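Local coordinates for protein probable LacI-family transcriptional regulator (Corynebacterium glutamicum ATCC 13032, PDB 3BIL) that probably acts as a LacI-family transcription regulator that binds cis-regulatory DNA, at residues A[151-155]-A[195-199]; A[163-168]-A[321-325]. All blocks are in the same frame, centred on the assembly; numbering follows the deposited sequence.

Interaction 1 of 2, residues A[151-155]-A[195-199]; sequences VDREL and DTSTG
Strand 148-151 ends in a classic gamma turn centred on Asp152 (phi/psi 69/-52), closed by Arg153 N to Val151 O at 2.7 Å, before Arg153 and Glu154 run on extended (near -110/145). The turn faces the start of helix 197-212, nearest at Arg153 and Ser197 with CA atoms 5.7 Å apart. Asp195, in the approach to the helix, turns its carboxylate to Tyr225. Thr196 (-111/144, chi1 p) is the N-cap: its OG1 accepts from Gly199 N at 3.1 Å and hydrogen-bonds to Pro193 O. Its CG2 lies over one face of the Arg153 guanidinium, 3.4 Å from Arg153 NE, while the extended arginine (m, t, t) reaches Glu106 in a salt bridge. Ser197 opens the helix with chi1 p, so that its OG receives Glu154 N at 2.8 Å, almost linearly (178°), and sits 3.4 Å from Arg153 CA. Thr198 OG1 packs 3.5 Å from Asp152 O and 4.2 Å from Arg153 CG. This joins a strand-end loop of one lobe to a capped helix N-terminus of the other, as in the interlobe cleft of periplasmic-binding-protein folds. With one direct hydrogen bond and otherwise packing, the two sides are only lightly tied.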
loop_
_atom_site.group_PDB
_atom_site.type_symbol
_atom_site.label_atom_id
_atom_site.label_comp_id
_atom_site.label_asym_id
_atom_site.label_seq_id
_atom_site.Cartn_x
_atom_site.Cartn_y
_atom_site.Cartn_z
ATOM N N VAL A 151 -17.463 6.237 -5.986
ATOM C CA VAL A 151 -16.169 6.736 -6.457
ATOM C C VAL A 151 -15.416 5.720 -7.272
ATOM O O VAL A 151 -15.483 4.503 -6.989
ATOM C CB VAL A 151 -15.219 7.162 -5.301
ATOM C CG1 VAL A 151 -15.405 8.583 -4.989
ATOM C CG2 VAL A 151 -15.423 6.305 -4.055
ATOM N N ASP A 152 -14.647 6.229 -8.242
ATOM C CA ASP A 152 -13.787 5.401 -9.100
ATOM C C ASP A 152 -14.551 4.478 -10.083
ATOM O O ASP A 152 -14.262 4.504 -11.267
ATOM C CB ASP A 152 -12.784 4.583 -8.262
ATOM C CG ASP A 152 -11.589 4.137 -9.067
ATOM O OD1 ASP A 152 -11.323 2.922 -9.078
ATOM O OD2 ASP A 152 -10.913 5.006 -9.688
ATOM N N ARG A 153 -15.507 3.688 -9.585
ATOM C CA ARG A 153 -16.330 2.799 -10.406
ATOM C C ARG A 153 -17.771 3.261 -10.482
ATOM O O ARG A 153 -18.315 3.791 -9.519
ATOM C CB ARG A 153 -16.306 1.383 -9.868
ATOM C CG ARG A 153 -15.017 0.712 -10.076
ATOM C CD ARG A 153 -15.064 -0.690 -9.528
ATOM N NE ARG A 153 -13.720 -1.263 -9.449
ATOM C CZ ARG A 153 -13.379 -2.298 -8.688
ATOM N NH1 ARG A 153 -14.291 -2.910 -7.937
ATOM N NH2 ARG A 153 -12.122 -2.727 -8.681
ATOM N N GLU A 154 -18.383 3.028 -11.637
ATOM C CA GLU A 154 -19.724 3.508 -11.957
ATOM C C GLU A 154 -20.704 2.333 -12.019
ATOM O O GLU A 154 -20.367 1.256 -12.526
ATOM C CB GLU A 154 -19.720 4.212 -13.325
ATOM C CG GLU A 154 -19.611 5.732 -13.315
ATOM C CD GLU A 154 -20.459 6.419 -14.425
ATOM O OE1 GLU A 154 -20.415 7.670 -14.547
ATOM O OE2 GLU A 154 -21.174 5.724 -15.181
ATOM N N LEU A 155 -21.919 2.549 -11.513
ATOM C CA LEU A 155 -23.008 1.587 -11.685
ATOM C C LEU A 155 -23.358 1.498 -13.157
ATOM O O LEU A 155 -23.488 2.530 -13.811
ATOM C CB LEU A 155 -24.240 2.018 -10.898
ATOM C CG LEU A 155 -24.311 1.823 -9.381
ATOM C CD1 LEU A 155 -25.672 2.310 -8.901
ATOM C CD2 LEU A 155 -24.066 0.373 -8.964
ATOM N N ASP A 195 -15.505 -6.861 -15.722
ATOM C CA ASP A 195 -16.711 -6.651 -14.913
ATOM C C ASP A 195 -16.711 -5.314 -14.134
ATOM O O ASP A 195 -17.612 -5.056 -13.323
ATOM C CB ASP A 195 -16.911 -7.829 -13.948
ATOM C CG ASP A 195 -15.742 -8.000 -12.981
ATOM O OD1 ASP A 195 -15.228 -6.979 -12.474
ATOM O OD2 ASP A 195 -15.334 -9.157 -12.722
ATOM N N THR A 196 -15.695 -4.479 -14.369
ATOM C CA THR A 196 -15.642 -3.131 -13.782
ATOM C C THR A 196 -15.814 -2.073 -14.867
ATOM O O THR A 196 -15.365 -2.253 -16.001
ATOM C CB THR A 196 -14.355 -2.891 -12.902
ATOM O OG1 THR A 196 -13.159 -3.282 -13.602
ATOM C CG2 THR A 196 -14.439 -3.702 -11.637
ATOM N N SER A 197 -16.490 -0.980 -14.540
ATOM C CA SER A 197 -16.639 0.118 -15.480
ATOM C C SER A 197 -15.241 0.597 -15.872
ATOM O O SER A 197 -14.955 0.944 -17.017
ATOM C CB SER A 197 -17.453 1.250 -14.843
ATOM O OG SER A 197 -16.973 1.560 -13.540
ATOM N N THR A 198 -14.380 0.589 -14.877
ATOM C CA THR A 198 -12.967 0.864 -14.989
ATOM C C THR A 198 -12.302 -0.016 -16.067
ATOM O O THR A 198 -11.748 0.494 -17.058
ATOM C CB THR A 198 -12.393 0.766 -13.546
ATOM O OG1 THR A 198 -12.326 2.087 -12.994
ATOM C CG2 THR A 198 -11.060 0.049 -13.445
ATOM N N GLY A 199 -12.380 -1.331 -15.913
ATOM C CA GLY A 199 -11.746 -2.231 -16.874
ATOM C C GLY A 199 -12.192 -2.032 -18.322
ATOM O O GLY A 199 -11.386 -2.168 -19.246
#

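Interaction 2 of 2, residues A[163-168]-A[321-325]; sequences TATSNP and TTIPT
Two extended segments run side by side in the same direction, as interlobe crossover (hinge) strands do in LacI-type periplasmic-binding-protein folds; strands 163-167 and 322-324 cross at -28° with axes 4.3 Å apart. Thr165 pairs with Thr322 (CA-CA 5.0 Å) and Ser166 with Ile323 (4.7 Å). The parallel ladder supplies four backbone bonds: Thr321 N to Thr163 O (3.0 Å), Thr165 N to Thr321 O (3.1 Å), Ile323 N to Thr165 O (3.0 Å) and Asn167 N to Ile323 O (2.6 Å). Three CA-H...O contacts accompany them. Beyond Pro324, Thr325 N is 3.2 Å from Asn167 O but too badly angled to bond, and Thr325 CB presses to 3.0 Å from that oxygen. Thr165 and Thr322, both chi1 p, share one face, OG1 of Thr165 lying 3.5 Å from CG2 of Thr322. Polar ends find other partners: Ser166 OG bonds to Gln294, Thr325 OG1 to Asp293 O, and Asn167 OD1 (chi1 t) caps Gln169 N, at the first residue of helix 169-181. Ser166 and Ile323 share the other face, under helix 296-308 at Leu299; Pro168 meets helix 197-212, and on the side away from 322-328 lies strand 148-151, where Ala164 makes backbone hydrogen bonds with Leu150 and Asp152.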
loop_
_atom_site.group_PDB
_atom_site.type_symbol
_atom_site.label_atom_id
_atom_site.label_comp_id
_atom_site.label_asym_id
_atom_site.label_seq_id
_atom_site.Cartn_x
_atom_site.Cartn_y
_atom_site.Cartn_z
ATOM N N THR A 163 -21.874 10.239 -8.660
ATOM C CA THR A 163 -20.607 9.533 -8.774
ATOM C C THR A 163 -19.505 10.511 -9.139
ATOM O O THR A 163 -19.723 11.413 -9.938
ATOM C CB THR A 163 -20.633 8.434 -9.863
ATOM O OG1 THR A 163 -20.969 9.027 -11.114
ATOM C CG2 THR A 163 -21.635 7.324 -9.550
ATOM N N ALA A 164 -18.330 10.322 -8.543
ATOM C CA ALA A 164 -17.128 11.046 -8.924
ATOM C C ALA A 164 -16.105 10.018 -9.389
ATOM O O ALA A 164 -15.677 9.177 -8.596
ATOM C CB ALA A 164 -16.578 11.864 -7.751
ATOM N N THR A 165 -15.732 10.085 -10.670
ATOM C CA THR A 165 -14.852 9.106 -11.281
ATOM C C THR A 165 -13.769 9.822 -12.060
ATOM O O THR A 165 -13.900 11.014 -12.320
ATOM C CB THR A 165 -15.602 8.164 -12.255
ATOM O OG1 THR A 165 -16.295 8.931 -13.247
ATOM C CG2 THR A 165 -16.575 7.263 -11.504
ATOM N N SER A 166 -12.693 9.114 -12.410
ATOM C CA SER A 166 -11.653 9.702 -13.237
ATOM C C SER A 166 -11.954 9.450 -14.703
ATOM O O SER A 166 -12.448 8.383 -15.050
ATOM C CB SER A 166 -10.279 9.147 -12.877
ATOM O OG SER A 166 -10.094 7.856 -13.440
ATOM N N ASN A 167 -11.708 10.442 -15.554
ATOM C CA ASN A 167 -11.847 10.246 -17.001
ATOM C C ASN A 167 -10.549 9.758 -17.598
ATOM O O ASN A 167 -9.562 10.503 -17.636
ATOM C CB ASN A 167 -12.321 11.504 -17.736
ATOM C CG ASN A 167 -12.278 11.343 -19.265
ATOM O OD1 ASN A 167 -12.075 10.246 -19.805
ATOM N ND2 ASN A 167 -12.451 12.445 -19.958
ATOM N N PRO A 168 -10.542 8.506 -18.083
ATOM C CA PRO A 168 -9.260 7.896 -18.484
ATOM C C PRO A 168 -8.789 8.249 -19.868
ATOM O O PRO A 168 -7.620 7.982 -20.216
ATOM C CB PRO A 168 -9.532 6.389 -18.369
ATOM C CG PRO A 168 -11.062 6.233 -18.253
ATOM C CD PRO A 168 -11.691 7.591 -18.240
ATOM N N THR A 321 -19.813 13.593 -11.993
ATOM C CA THR A 321 -18.618 14.406 -12.188
ATOM C C THR A 321 -17.315 13.604 -12.467
ATOM O O THR A 321 -17.076 12.566 -11.859
ATOM C CB THR A 321 -18.414 15.431 -11.018
ATOM O OG1 THR A 321 -17.661 16.555 -11.492
ATOM C CG2 THR A 321 -17.688 14.830 -9.821
ATOM N N THR A 322 -16.489 14.105 -13.390
ATOM C CA THR A 322 -15.231 13.456 -13.741
ATOM C C THR A 322 -14.002 14.354 -13.573
ATOM O O THR A 322 -14.010 15.537 -13.883
ATOM C CB THR A 322 -15.205 12.852 -15.199
ATOM O OG1 THR A 322 -15.386 13.890 -16.178
ATOM C CG2 THR A 322 -16.237 11.727 -15.385
ATOM N N ILE A 323 -12.941 13.751 -13.072
ATOM C CA ILE A 323 -11.664 14.395 -12.939
ATOM C C ILE A 323 -10.914 13.849 -14.120
ATOM O O ILE A 323 -10.990 12.667 -14.350
ATOM C CB ILE A 323 -10.973 13.883 -11.676
ATOM C CG1 ILE A 323 -11.859 14.136 -10.448
ATOM C CG2 ILE A 323 -9.593 14.450 -11.542
ATOM C CD1 ILE A 323 -12.178 15.568 -10.199
ATOM N N PRO A 324 -10.166 14.688 -14.865
ATOM C CA PRO A 324 -9.435 14.067 -15.962
ATOM C C PRO A 324 -8.195 13.348 -15.425
ATOM O O PRO A 324 -7.847 13.456 -14.223
ATOM C CB PRO A 324 -9.014 15.265 -16.811
ATOM C CG PRO A 324 -8.725 16.287 -15.806
ATOM C CD PRO A 324 -9.851 16.125 -14.768
ATOM N N THR A 325 -7.522 12.654 -16.330
ATOM C CA THR A 325 -6.426 11.787 -16.014
ATOM C C THR A 325 -5.209 12.362 -16.741
ATOM O O THR A 325 -5.383 13.066 -17.745
ATOM C CB THR A 325 -6.800 10.413 -16.521
ATOM O OG1 THR A 325 -6.603 9.455 -15.482
ATOM C CG2 THR A 325 -6.048 10.033 -17.774
#

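How the interactions relate
Interactions 1 and 2 have centres 11 Å apart and touch directly: Asp152 N lies 3.1 Å from Ala164 O, a probable hydrogen bond that continues the pairing of strands 148-151 and 163-167 into the turn. Asp152 O packs 3.6 Å from Thr165 CG2, and Glu154 OE1 comes within 3.7 Å of Thr163 OG1. Gln294 bridges them too, touching Asp152 and hydrogen-bonding Ser166. Helix 197-212 is shared, its N-terminus facing the loop in interaction 1 and its later residues Glu201, Arg202 and Asp205 meeting Pro168 of interaction 2. The segments alternate along the chain. Interaction 2 pairs strands on the crossover between lobes, whereas 151-155 meets 195-199 across the cleft in which relatives bind effectors.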